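Local coordinates for protein Phenylalanine/tyrosine ammonia-lyase (Rhodosporidium toruloides, PDB 1Y2M) that catalyses the non-oxidative deamination of L-phenylalanine and L-tyrosine to trans-cinnamate and p-coumarate, working as a homotetramer, at residues H598-A604 with W625-A630; Q439-L444 with T526-V531; A298-E302 with Y657-T662; E302-G306 with A534-R538. One frame throughout, in Å; residues are numbered along the deposited sequence.

Contacts 2, 3 and 4 form one cluster in the helical core, with centres 9 to 14 Å apart, whereas contact 1 stands alone, its centre 47 Å from that of the chain. Helix 506-560 serves both contact 2 and contact 4, and helix 273-303 serves contacts 3 and 4, which share E302. Along the chain, contacts 3 and 4 start together at the end of helix 273-303; contact 4 closes at helix 506-560, contact 3 only at 657-662, and contact 2 falls within both spans. Contact 1 follows contacts 2 and 4. The core cluster thus ties sequence-distant helices and the loop 657-662 together, while contact 1 joins neighbouring helices of an outlying part that meets a second subunit.

Contact 1 (H598-A604 with W625-A630); sequences HDAFSFA and WKVAAA
The ammonium group of K626 donates to the ring nitrogen of H598, with NZ 3.3 Å from ND1, a rather long bond whose donor lies 15° out of the imidazole plane. K626 gets there by leaving its backbone with CG opposite the N and bending at chi2, so that its methylenes run along helix 593-611: CG lies 3.5 Å from the carbonyl O of F601, and CE passes close to the O of H598. A long, flexible lysine suits this place because its apolar stem can pack on a helix while its charged end travels on to a polar group; NZ also faces E610 of a second subunit in a long, weak ion pair. The H598 ring is covered on one face by A630, whose CB makes a CH-pi contact off-centre, toward the rim.

F601 is the knob of the interface, set among W625, K626, A629 and A630. The methyl of A629 sits over the centre of its ring, CB 3.5 Å from the centroid; the small alanine lets the ring come this close. The edge of F601 points at the face of W625 in an offset edge-to-face pair, ring planes 81° apart and centroids 5.5 Å apart. A604 CB meets the indole at its edge, 3.9 Å from W625 CH2. F548 and L555 of helix 506-560 help bury the two aromatics. The axes approach to 8.8 Å at 144° between their directions: knobs-into-holes packing of two roughly antiparallel helices, in an outlying helical part far from the chain's centre and beside a second subunit.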
loop_
_atom_site.group_PDB
_atom_site.type_symbol
_atom_site.label_atom_id
_atom_site.label_comp_id
_atom_site.label_asym_id
_atom_site.label_seq_id
_atom_site.Cartn_x
_atom_site.Cartn_y
_atom_site.Cartn_z
ATOM N N HIS B 598 12.948 -43.794 -26.484
ATOM C CA HIS B 598 14.161 -44.557 -26.332
ATOM C C HIS B 598 14.687 -44.465 -24.906
ATOM O O HIS B 598 15.147 -45.456 -24.372
ATOM C CB HIS B 598 15.188 -44.165 -27.392
ATOM C CG HIS B 598 14.833 -44.696 -28.739
ATOM N ND1 HIS B 598 15.036 -46.012 -29.100
ATOM C CD2 HIS B 598 14.225 -44.107 -29.794
ATOM C CE1 HIS B 598 14.571 -46.213 -30.317
ATOM N NE2 HIS B 598 14.087 -45.073 -30.767
ATOM N N ASP B 599 14.584 -43.295 -24.301
ATOM C CA ASP B 599 14.947 -43.154 -22.889
ATOM C C ASP B 599 14.092 -44.043 -21.951
ATOM O O ASP B 599 14.600 -44.803 -21.098
ATOM C CB ASP B 599 14.857 -41.667 -22.504
ATOM C CG ASP B 599 14.956 -41.456 -21.003
ATOM O OD1 ASP B 599 16.091 -41.175 -20.520
ATOM O OD2 ASP B 599 13.940 -41.663 -20.308
ATOM N N ALA B 600 12.794 -43.992 -22.150
ATOM C CA ALA B 600 11.877 -44.773 -21.292
ATOM C C ALA B 600 12.144 -46.271 -21.348
ATOM O O ALA B 600 12.221 -46.967 -20.318
ATOM C CB ALA B 600 10.452 -44.504 -21.680
ATOM N N PHE B 601 12.263 -46.797 -22.552
ATOM C CA PHE B 601 12.548 -48.214 -22.709
ATOM C C PHE B 601 13.966 -48.616 -22.360
ATOM O O PHE B 601 14.192 -49.793 -22.045
ATOM C CB PHE B 601 12.068 -48.739 -24.073
ATOM C CG PHE B 601 10.592 -48.962 -24.092
ATOM C CD1 PHE B 601 10.086 -50.115 -23.496
ATOM C CD2 PHE B 601 9.696 -48.015 -24.602
ATOM C CE1 PHE B 601 8.743 -50.362 -23.426
ATOM C CE2 PHE B 601 8.343 -48.261 -24.546
ATOM C CZ PHE B 601 7.853 -49.450 -23.947
ATOM N N SER B 602 14.907 -47.683 -22.407
ATOM C CA SER B 602 16.249 -47.941 -21.907
ATOM C C SER B 602 16.171 -48.233 -20.409
ATOM O O SER B 602 16.704 -49.227 -19.931
ATOM C CB SER B 602 17.186 -46.777 -22.165
ATOM O OG SER B 602 18.476 -47.090 -21.659
ATOM N N PHE B 603 15.455 -47.359 -19.706
ATOM C CA PHE B 603 15.224 -47.560 -18.283
ATOM C C PHE B 603 14.498 -48.889 -18.072
ATOM O O PHE B 603 14.928 -49.728 -17.251
ATOM C CB PHE B 603 14.435 -46.386 -17.722
ATOM C CG PHE B 603 14.627 -46.139 -16.242
ATOM C CD1 PHE B 603 15.153 -47.085 -15.385
ATOM C CD2 PHE B 603 14.253 -44.933 -15.713
ATOM C CE1 PHE B 603 15.317 -46.796 -13.993
ATOM C CE2 PHE B 603 14.394 -44.673 -14.359
ATOM C CZ PHE B 603 14.912 -45.602 -13.514
ATOM N N ALA B 604 13.440 -49.144 -18.858
ATOM C CA ALA B 604 12.720 -50.425 -18.717
ATOM C C ALA B 604 13.609 -51.672 -18.940
ATOM O O ALA B 604 13.444 -52.749 -18.305
ATOM C CB ALA B 604 11.473 -50.488 -19.607
ATOM N N TRP B 625 13.958 -55.863 -28.109
ATOM C CA TRP B 625 12.689 -55.541 -27.480
ATOM C C TRP B 625 12.587 -54.039 -27.205
ATOM O O TRP B 625 11.602 -53.371 -27.574
ATOM C CB TRP B 625 12.552 -56.338 -26.187
ATOM C CG TRP B 625 11.423 -55.894 -25.383
ATOM C CD1 TRP B 625 10.106 -56.177 -25.583
ATOM C CD2 TRP B 625 11.476 -55.041 -24.232
ATOM N NE1 TRP B 625 9.335 -55.568 -24.631
ATOM C CE2 TRP B 625 10.150 -54.854 -23.792
ATOM C CE3 TRP B 625 12.509 -54.372 -23.551
ATOM C CZ2 TRP B 625 9.838 -54.083 -22.692
ATOM C CZ3 TRP B 625 12.186 -53.623 -22.446
ATOM C CH2 TRP B 625 10.873 -53.479 -22.031
ATOM N N LYS B 626 13.623 -53.499 -26.568
ATOM C CA LYS B 626 13.698 -52.075 -26.261
ATOM C C LYS B 626 13.449 -51.191 -27.501
ATOM O O LYS B 626 12.686 -50.230 -27.481
ATOM C CB LYS B 626 15.073 -51.771 -25.625
ATOM C CG LYS B 626 15.327 -50.300 -25.313
ATOM C CD LYS B 626 15.918 -49.534 -26.488
ATOM C CE LYS B 626 16.427 -48.159 -26.056
ATOM N NZ LYS B 626 17.215 -47.475 -27.133
ATOM N N VAL B 627 14.132 -51.523 -28.587
ATOM C CA VAL B 627 14.016 -50.734 -29.806
ATOM C C VAL B 627 12.605 -50.891 -30.401
ATOM O O VAL B 627 11.938 -49.897 -30.775
ATOM C CB VAL B 627 15.125 -51.090 -30.803
ATOM C CG1 VAL B 627 14.857 -50.432 -32.135
ATOM C CG2 VAL B 627 16.488 -50.623 -30.265
ATOM N N ALA B 628 12.126 -52.128 -30.484
ATOM C CA ALA B 628 10.780 -52.351 -31.052
ATOM C C ALA B 628 9.732 -51.665 -30.198
ATOM O O ALA B 628 8.783 -51.072 -30.700
ATOM C CB ALA B 628 10.481 -53.818 -31.158
ATOM N N ALA B 629 9.888 -51.705 -28.878
ATOM C CA ALA B 629 8.896 -51.099 -28.034
ATOM C C ALA B 629 8.890 -49.592 -28.189
ATOM O O ALA B 629 7.821 -48.972 -28.225
ATOM C CB ALA B 629 9.119 -51.498 -26.620
ATOM N N ALA B 630 10.079 -48.985 -28.225
ATOM C CA ALA B 630 10.154 -47.537 -28.434
ATOM C C ALA B 630 9.517 -47.138 -29.777
ATOM O O ALA B 630 8.758 -46.156 -29.858
ATOM C CB ALA B 630 11.570 -47.068 -28.360
#

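Contact 2 (Q439-L444 with T526-V531); sequences QLTEML and THLYCV
Apolar contacts dominate where helices 416-443 and 506-560 meet in the core. L440 reaches across with both methyls: CD1 lies 3.5 Å from C530 CB, and CD2 meets T526 CG2 at 4.0 Å. A branched leucine suits this place because one side chain can touch two successive turns of helix 506-560. M443, a selenomethionine here, bends at chi3 (58°) and lays its CE 3.7 Å from V531 CA; its long unbranched chain reaches across, meeting the V531 side chain at about a right angle. L444 lies about 7 Å, side chain to side chain, from K468, which binds (E)-cinnamate.

The aromatic contact is to H527. L440 CB stands over one face of the imidazole, 4.2 Å from the ring centroid, in a CH-pi contact offset toward the rim.

At the ring edge, Q439 OE1 lies in the imidazole plane, 3.2 Å from H527 CE1, a polarised carbon that tolerates an oxygen; N436 gives OE1 a weak hydrogen bond.

No hydrogen bond joins the two segments directly, so these buried helices, 33° from parallel, meet mainly through apolar side chains, with one polar approach at the ring edge, while the polar ends of H527 and Q439 find partners outside, among them T300 and T297 of helix 273-303.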
loop_
_atom_site.group_PDB
_atom_site.type_symbol
_atom_site.label_atom_id
_atom_site.label_comp_id
_atom_site.label_asym_id
_atom_site.label_seq_id
_atom_site.Cartn_x
_atom_site.Cartn_y
_atom_site.Cartn_z
ATOM N N GLN B 439 -2.486 -21.979 -9.412
ATOM C CA GLN B 439 -2.986 -23.234 -10.098
ATOM C C GLN B 439 -2.422 -23.353 -11.508
ATOM O O GLN B 439 -1.950 -24.435 -11.917
ATOM C CB GLN B 439 -4.518 -23.253 -10.187
ATOM C CG GLN B 439 -5.216 -23.356 -8.865
ATOM C CD GLN B 439 -6.704 -23.138 -8.966
ATOM O OE1 GLN B 439 -7.201 -22.765 -10.042
ATOM N NE2 GLN B 439 -7.435 -23.342 -7.849
ATOM N N LEU B 440 -2.527 -22.271 -12.265
ATOM C CA LEU B 440 -2.124 -22.258 -13.660
ATOM C C LEU B 440 -0.608 -22.466 -13.749
ATOM O O LEU B 440 -0.156 -23.280 -14.521
ATOM C CB LEU B 440 -2.490 -20.929 -14.287
ATOM C CG LEU B 440 -1.961 -20.716 -15.719
ATOM C CD1 LEU B 440 -2.515 -21.760 -16.638
ATOM C CD2 LEU B 440 -2.397 -19.356 -16.251
ATOM N N THR B 441 0.187 -21.779 -12.923
ATOM C CA THR B 441 1.639 -21.834 -13.111
ATOM C C THR B 441 2.188 -23.213 -12.711
ATOM O O THR B 441 3.179 -23.694 -13.263
ATOM C CB THR B 441 2.316 -20.634 -12.467
ATOM O OG1 THR B 441 3.636 -20.472 -13.062
ATOM C CG2 THR B 441 2.390 -20.781 -10.982
ATOM N N GLU B 442 1.512 -23.901 -11.798
ATOM C CA GLU B 442 1.847 -25.276 -11.467
ATOM C C GLU B 442 1.592 -26.175 -12.668
ATOM O O GLU B 442 2.421 -27.007 -13.035
ATOM C CB GLU B 442 1.034 -25.723 -10.256
ATOM C CG GLU B 442 1.303 -27.158 -9.805
ATOM C CD GLU B 442 0.474 -27.569 -8.600
ATOM O OE1 GLU B 442 -0.141 -26.692 -7.915
ATOM O OE2 GLU B 442 0.423 -28.805 -8.354
HETATM N N MSE B 443 0.433 -25.989 -13.271
HETATM C CA MSE B 443 0.031 -26.766 -14.430
HETATM C C MSE B 443 0.968 -26.569 -15.625
HETATM O O MSE B 443 1.126 -27.491 -16.418
HETATM C CB MSE B 443 -1.418 -26.432 -14.862
HETATM C CG MSE B 443 -1.942 -27.340 -15.852
HETATM SE SE MSE B 443 -3.865 -27.002 -16.191
HETATM C CE MSE B 443 -3.699 -25.107 -16.749
ATOM N N LEU B 444 1.539 -25.367 -15.753
ATOM C CA LEU B 444 2.477 -25.027 -16.825
ATOM C C LEU B 444 3.942 -25.356 -16.493
ATOM O O LEU B 444 4.868 -25.015 -17.275
ATOM C CB LEU B 444 2.341 -23.545 -17.166
ATOM C CG LEU B 444 0.947 -23.161 -17.696
ATOM C CD1 LEU B 444 0.975 -21.658 -18.102
ATOM C CD2 LEU B 444 0.451 -24.054 -18.775
ATOM N N THR B 526 -7.017 -16.296 -19.601
ATOM C CA THR B 526 -5.741 -17.001 -19.816
ATOM C C THR B 526 -5.746 -18.427 -19.231
ATOM O O THR B 526 -5.350 -19.421 -19.862
ATOM C CB THR B 526 -4.607 -16.145 -19.227
ATOM O OG1 THR B 526 -4.522 -14.937 -19.985
ATOM C CG2 THR B 526 -3.247 -16.832 -19.207
ATOM N N HIS B 527 -6.145 -18.533 -17.981
ATOM C CA HIS B 527 -6.218 -19.825 -17.316
ATOM C C HIS B 527 -7.175 -20.743 -18.082
ATOM O O HIS B 527 -6.904 -21.942 -18.272
ATOM C CB HIS B 527 -6.638 -19.582 -15.859
ATOM C CG HIS B 527 -6.590 -20.801 -14.962
ATOM N ND1 HIS B 527 -6.895 -20.745 -13.617
ATOM C CD2 HIS B 527 -6.284 -22.098 -15.227
ATOM C CE1 HIS B 527 -6.766 -21.958 -13.099
ATOM N NE2 HIS B 527 -6.417 -22.800 -14.054
ATOM N N LEU B 528 -8.353 -20.253 -18.420
ATOM C CA LEU B 528 -9.305 -21.076 -19.172
ATOM C C LEU B 528 -8.728 -21.539 -20.507
ATOM O O LEU B 528 -8.840 -22.722 -20.853
ATOM C CB LEU B 528 -10.599 -20.292 -19.405
ATOM C CG LEU B 528 -11.780 -20.990 -20.078
ATOM C CD1 LEU B 528 -12.058 -22.362 -19.459
ATOM C CD2 LEU B 528 -13.038 -20.096 -19.967
ATOM N N TYR B 529 -8.058 -20.638 -21.219
ATOM C CA TYR B 529 -7.381 -21.034 -22.467
ATOM C C TYR B 529 -6.459 -22.220 -22.194
ATOM O O TYR B 529 -6.486 -23.231 -22.912
ATOM C CB TYR B 529 -6.611 -19.859 -23.057
ATOM C CG TYR B 529 -5.799 -20.260 -24.261
ATOM C CD1 TYR B 529 -6.323 -20.175 -25.551
ATOM C CD2 TYR B 529 -4.522 -20.729 -24.106
ATOM C CE1 TYR B 529 -5.582 -20.571 -26.633
ATOM C CE2 TYR B 529 -3.781 -21.152 -25.210
ATOM C CZ TYR B 529 -4.304 -21.069 -26.453
ATOM O OH TYR B 529 -3.529 -21.482 -27.539
ATOM N N CYS B 530 -5.629 -22.078 -21.159
ATOM C CA CYS B 530 -4.595 -23.103 -20.869
ATOM C C CYS B 530 -5.176 -24.438 -20.395
ATOM O O CYS B 530 -4.757 -25.519 -20.855
ATOM C CB CYS B 530 -3.575 -22.616 -19.908
ATOM S SG CYS B 530 -2.572 -21.233 -20.451
ATOM N N VAL B 531 -6.139 -24.369 -19.474
ATOM C CA VAL B 531 -6.689 -25.604 -18.910
ATOM C C VAL B 531 -7.337 -26.438 -19.995
ATOM O O VAL B 531 -7.334 -27.655 -19.951
ATOM C CB VAL B 531 -7.623 -25.332 -17.673
ATOM C CG1 VAL B 531 -9.021 -24.887 -18.138
ATOM C CG2 VAL B 531 -7.720 -26.565 -16.772
#

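Contact 3 (A298-E302 with Y657-T662); sequences AMTVE and YLSPRT
E302 lays its side chain alongside T662, the two running opposite ways, and its carboxylate faces loop 657-662. The T662 hydroxyl donates to it, OG1 lying 2.7 Å from OE1 on the syn side, 17° out of the carboxylate plane. The other oxygen takes a backbone N-H: S659 N is 3.0 Å from E302 OE2 and meets that oxygen's syn lone pair in a nearly straight bond (163°). The chain is extended beyond CG, which carries both oxygens from helix 273-303 to the loop. S339 OG gives OE2 a second donor, so three bonds hold the buried group, which would probably ease the cost of burying its charge.

A glutamate suits this spot because two oxygens at the end of an extended arm can serve a backbone amide and a hydroxyl at once. The contact thus pins the irregular loop 657-662, which leads from helix 619-646 toward helix 662-672, to a long helix of the core more than 350 residues earlier in the sequence. Replacing E302 by an alanine would probably leave the S659 amide and the T662 hydroxyl without their acceptors and let the loop shift on the helix.

T662 holds its hydroxyl between the backbone N and the carbonyl carbon (chi1 57°), and its methyl lies on the helix side: CG2 is 3.8 Å from CG of M299, a selenomethionine. Threonine therefore offers E302 a donor and M299 an apolar surface. M299 bends at chi3, placing CE 3.6 Å from T662 O. L658 CD2 approaches the carboxylate, 3.7 Å from E302 OE1.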
loop_
_atom_site.group_PDB
_atom_site.type_symbol
_atom_site.label_atom_id
_atom_site.label_comp_id
_atom_site.label_asym_id
_atom_site.label_seq_id
_atom_site.Cartn_x
_atom_site.Cartn_y
_atom_site.Cartn_z
ATOM N N ALA B 298 -11.950 -26.644 -10.593
ATOM C CA ALA B 298 -12.448 -27.992 -10.932
ATOM C C ALA B 298 -11.725 -28.480 -12.209
ATOM O O ALA B 298 -11.182 -29.616 -12.261
ATOM C CB ALA B 298 -13.930 -27.984 -11.126
HETATM N N MSE B 299 -11.671 -27.640 -13.235
HETATM C CA MSE B 299 -11.073 -28.092 -14.516
HETATM C C MSE B 299 -9.591 -28.356 -14.402
HETATM O O MSE B 299 -9.004 -29.210 -15.082
HETATM C CB MSE B 299 -11.424 -27.111 -15.612
HETATM C CG MSE B 299 -12.869 -27.095 -15.804
HETATM SE SE MSE B 299 -13.413 -25.951 -17.308
HETATM C CE MSE B 299 -13.230 -27.227 -18.676
ATOM N N THR B 300 -8.952 -27.578 -13.541
ATOM C CA THR B 300 -7.528 -27.828 -13.230
ATOM C C THR B 300 -7.321 -29.144 -12.487
ATOM O O THR B 300 -6.338 -29.856 -12.723
ATOM C CB THR B 300 -6.894 -26.633 -12.503
ATOM O OG1 THR B 300 -7.102 -25.411 -13.254
ATOM C CG2 THR B 300 -5.392 -26.834 -12.310
ATOM N N VAL B 301 -8.197 -29.475 -11.537
ATOM C CA VAL B 301 -8.068 -30.766 -10.860
ATOM C C VAL B 301 -8.147 -31.847 -11.948
ATOM O O VAL B 301 -7.376 -32.815 -11.937
ATOM C CB VAL B 301 -9.173 -30.971 -9.785
ATOM C CG1 VAL B 301 -9.175 -32.396 -9.258
ATOM C CG2 VAL B 301 -9.031 -29.969 -8.608
ATOM N N GLU B 302 -9.060 -31.674 -12.906
ATOM C CA GLU B 302 -9.188 -32.663 -13.987
ATOM C C GLU B 302 -7.913 -32.741 -14.851
ATOM O O GLU B 302 -7.347 -33.801 -15.052
ATOM C CB GLU B 302 -10.420 -32.359 -14.848
ATOM C CG GLU B 302 -11.719 -32.547 -14.100
ATOM C CD GLU B 302 -12.916 -32.430 -15.049
ATOM O OE1 GLU B 302 -13.183 -31.288 -15.458
ATOM O OE2 GLU B 302 -13.567 -33.461 -15.420
ATOM N N TYR B 657 -14.089 -38.032 -21.013
ATOM C CA TYR B 657 -13.563 -38.069 -19.680
ATOM C C TYR B 657 -14.007 -36.924 -18.811
ATOM O O TYR B 657 -13.973 -37.045 -17.597
ATOM C CB TYR B 657 -12.037 -38.073 -19.740
ATOM C CG TYR B 657 -11.464 -39.201 -20.569
ATOM C CD1 TYR B 657 -11.521 -40.520 -20.130
ATOM C CD2 TYR B 657 -10.866 -38.943 -21.788
ATOM C CE1 TYR B 657 -10.996 -41.556 -20.904
ATOM C CE2 TYR B 657 -10.373 -39.964 -22.583
ATOM C CZ TYR B 657 -10.434 -41.256 -22.140
ATOM O OH TYR B 657 -9.914 -42.254 -22.937
ATOM N N LEU B 658 -14.370 -35.789 -19.420
ATOM C CA LEU B 658 -14.757 -34.629 -18.624
ATOM C C LEU B 658 -15.997 -34.953 -17.816
ATOM O O LEU B 658 -16.857 -35.719 -18.266
ATOM C CB LEU B 658 -15.085 -33.444 -19.517
ATOM C CG LEU B 658 -13.875 -32.743 -20.091
ATOM C CD1 LEU B 658 -14.276 -31.934 -21.275
ATOM C CD2 LEU B 658 -13.269 -31.893 -19.100
ATOM N N SER B 659 -16.122 -34.292 -16.664
ATOM C CA SER B 659 -17.402 -34.221 -15.952
ATOM C C SER B 659 -18.447 -33.727 -16.870
ATOM O O SER B 659 -18.151 -32.862 -17.661
ATOM C CB SER B 659 -17.378 -33.190 -14.818
ATOM O OG SER B 659 -16.894 -33.843 -13.690
ATOM N N PRO B 660 -19.702 -34.185 -16.702
ATOM C CA PRO B 660 -20.744 -33.578 -17.517
ATOM C C PRO B 660 -20.907 -32.074 -17.342
ATOM O O PRO B 660 -21.361 -31.404 -18.267
ATOM C CB PRO B 660 -22.018 -34.303 -17.068
ATOM C CG PRO B 660 -21.700 -34.920 -15.789
ATOM C CD PRO B 660 -20.237 -35.264 -15.861
ATOM N N ARG B 661 -20.584 -31.569 -16.150
ATOM C CA ARG B 661 -20.747 -30.155 -15.838
ATOM C C ARG B 661 -19.583 -29.368 -16.370
ATOM O O ARG B 661 -19.741 -28.233 -16.803
ATOM C CB ARG B 661 -20.962 -29.916 -14.329
ATOM C CG ARG B 661 -22.316 -30.401 -13.850
ATOM C CD ARG B 661 -22.529 -30.201 -12.378
ATOM N NE ARG B 661 -23.830 -30.721 -11.955
ATOM C CZ ARG B 661 -24.983 -30.047 -11.990
ATOM N NH1 ARG B 661 -25.040 -28.782 -12.390
ATOM N NH2 ARG B 661 -26.096 -30.638 -11.578
ATOM N N THR B 662 -18.381 -29.918 -16.313
ATOM C CA THR B 662 -17.247 -29.132 -16.834
ATOM C C THR B 662 -17.215 -29.177 -18.368
ATOM O O THR B 662 -16.669 -28.275 -19.004
ATOM C CB THR B 662 -15.880 -29.551 -16.285
ATOM O OG1 THR B 662 -15.635 -30.923 -16.543
ATOM C CG2 THR B 662 -15.763 -29.312 -14.767
#

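Contact 4 (E302-G306 with A534-R538); sequences EAMVG and AIDLR
R538 grips the backbone carbonyl of A303 side-on with two nitrogens, NE 2.8 Å and NH2 2.9 Å from A303 O. Both N-H bonds are somewhat bent, 147° and 143°, as expected when two neighbouring donors converge on one atom, and the oxygen lies close to the guanidinium plane. NH2 approaches in the carbonyl plane of A303, whereas NE is tilted 29° from it. The acceptor belongs to the end of helix 273-303, which closes in a Schellman motif: V305 has positive phi, and bonds run back into the last turn. Carbonyls of a last turn lack the usual helical N-H partners, so an arginine is well suited to meet one here, and its positive charge would probably interact favourably with the helix C-terminus.

The side chain of R538 bends at chi2 and chi3, which folds its flat end back toward A303. Its remaining donors reach the loop beyond helix 416-443, NH1 to R450 O and NH2 to N449 O, and NH1 also forms a salt bridge with E541. A leucine in its place would probably leave A303 O without these two donors and E541 without its charged mate.

Around this polar centre the packing begins with V305, whose CG2 lies against the arginine stem and NE, 3.8 Å from R538 CD. A303 is small enough for the backbones to come close, its CA 4.9 Å from the CA of I535. Farther out the contacts are apolar: I535 CG1 lies 4.2 Å from A303 CB, and the methyls of A303 and A534 meet with their CB atoms 3.7 Å apart.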
loop_
_atom_site.group_PDB
_atom_site.type_symbol
_atom_site.label_atom_id
_atom_site.label_comp_id
_atom_site.label_asym_id
_atom_site.label_seq_id
_atom_site.Cartn_x
_atom_site.Cartn_y
_atom_site.Cartn_z
ATOM N N GLU B 302 -9.060 -31.674 -12.906
ATOM C CA GLU B 302 -9.188 -32.663 -13.987
ATOM C C GLU B 302 -7.913 -32.741 -14.851
ATOM O O GLU B 302 -7.347 -33.801 -15.052
ATOM C CB GLU B 302 -10.420 -32.359 -14.848
ATOM C CG GLU B 302 -11.719 -32.547 -14.100
ATOM C CD GLU B 302 -12.916 -32.430 -15.049
ATOM O OE1 GLU B 302 -13.183 -31.288 -15.458
ATOM O OE2 GLU B 302 -13.567 -33.461 -15.420
ATOM N N ALA B 303 -7.398 -31.595 -15.299
ATOM C CA ALA B 303 -6.197 -31.587 -16.137
ATOM C C ALA B 303 -4.995 -32.176 -15.386
ATOM O O ALA B 303 -4.150 -32.791 -15.978
ATOM C CB ALA B 303 -5.858 -30.193 -16.575
HETATM N N MSE B 304 -4.954 -31.991 -14.067
HETATM C CA MSE B 304 -3.824 -32.457 -13.236
HETATM C C MSE B 304 -4.023 -33.876 -12.739
HETATM O O MSE B 304 -3.206 -34.372 -12.006
HETATM C CB MSE B 304 -3.664 -31.524 -12.050
HETATM C CG MSE B 304 -3.263 -30.116 -12.425
HETATM SE SE MSE B 304 -1.290 -30.124 -12.761
HETATM C CE MSE B 304 -0.589 -30.338 -10.898
ATOM N N VAL B 305 -5.095 -34.531 -13.181
ATOM C CA VAL B 305 -5.528 -35.834 -12.648
ATOM C C VAL B 305 -5.391 -35.828 -11.117
ATOM O O VAL B 305 -4.852 -36.756 -10.484
ATOM C CB VAL B 305 -4.848 -37.029 -13.352
ATOM C CG1 VAL B 305 -5.368 -38.339 -12.843
ATOM C CG2 VAL B 305 -5.233 -36.996 -14.812
ATOM N N GLY B 306 -5.905 -34.758 -10.528
ATOM C CA GLY B 306 -5.816 -34.553 -9.107
ATOM C C GLY B 306 -6.971 -35.133 -8.337
ATOM O O GLY B 306 -7.789 -35.871 -8.885
ATOM N N ALA B 534 -4.647 -28.223 -21.777
ATOM C CA ALA B 534 -4.167 -29.307 -20.910
ATOM C C ALA B 534 -5.138 -30.487 -20.913
ATOM O O ALA B 534 -4.743 -31.650 -20.977
ATOM C CB ALA B 534 -3.977 -28.782 -19.495
ATOM N N ILE B 535 -6.443 -30.179 -20.870
ATOM C CA ILE B 535 -7.496 -31.226 -20.897
ATOM C C ILE B 535 -7.398 -32.075 -22.185
ATOM O O ILE B 535 -7.477 -33.269 -22.170
ATOM C CB ILE B 535 -8.885 -30.604 -20.753
ATOM C CG1 ILE B 535 -9.100 -30.275 -19.273
ATOM C CG2 ILE B 535 -9.944 -31.495 -21.243
ATOM C CD1 ILE B 535 -10.241 -29.327 -18.972
ATOM N N ASP B 536 -7.247 -31.404 -23.324
ATOM C CA ASP B 536 -7.100 -32.116 -24.577
ATOM C C ASP B 536 -5.815 -32.961 -24.603
ATOM O O ASP B 536 -5.819 -34.068 -25.112
ATOM C CB ASP B 536 -7.124 -31.075 -25.684
ATOM C CG ASP B 536 -8.514 -30.630 -26.025
ATOM O OD1 ASP B 536 -9.502 -31.402 -25.809
ATOM O OD2 ASP B 536 -8.659 -29.504 -26.593
ATOM N N LEU B 537 -4.715 -32.440 -24.074
ATOM C CA LEU B 537 -3.454 -33.209 -24.036
ATOM C C LEU B 537 -3.555 -34.406 -23.091
ATOM O O LEU B 537 -3.008 -35.519 -23.348
ATOM C CB LEU B 537 -2.280 -32.317 -23.654
ATOM C CG LEU B 537 -1.921 -31.241 -24.705
ATOM C CD1 LEU B 537 -0.826 -30.282 -24.151
ATOM C CD2 LEU B 537 -1.490 -31.879 -26.001
ATOM N N ARG B 538 -4.233 -34.189 -21.972
ATOM C CA ARG B 538 -4.481 -35.312 -21.083
ATOM C C ARG B 538 -5.342 -36.391 -21.729
ATOM O O ARG B 538 -5.141 -37.602 -21.557
ATOM C CB ARG B 538 -5.107 -34.844 -19.783
ATOM C CG ARG B 538 -5.062 -35.922 -18.691
ATOM C CD ARG B 538 -3.671 -36.191 -18.174
ATOM N NE ARG B 538 -3.214 -35.183 -17.212
ATOM C CZ ARG B 538 -1.995 -35.142 -16.674
ATOM N NH1 ARG B 538 -1.076 -36.019 -17.088
ATOM N NH2 ARG B 538 -1.712 -34.260 -15.760
#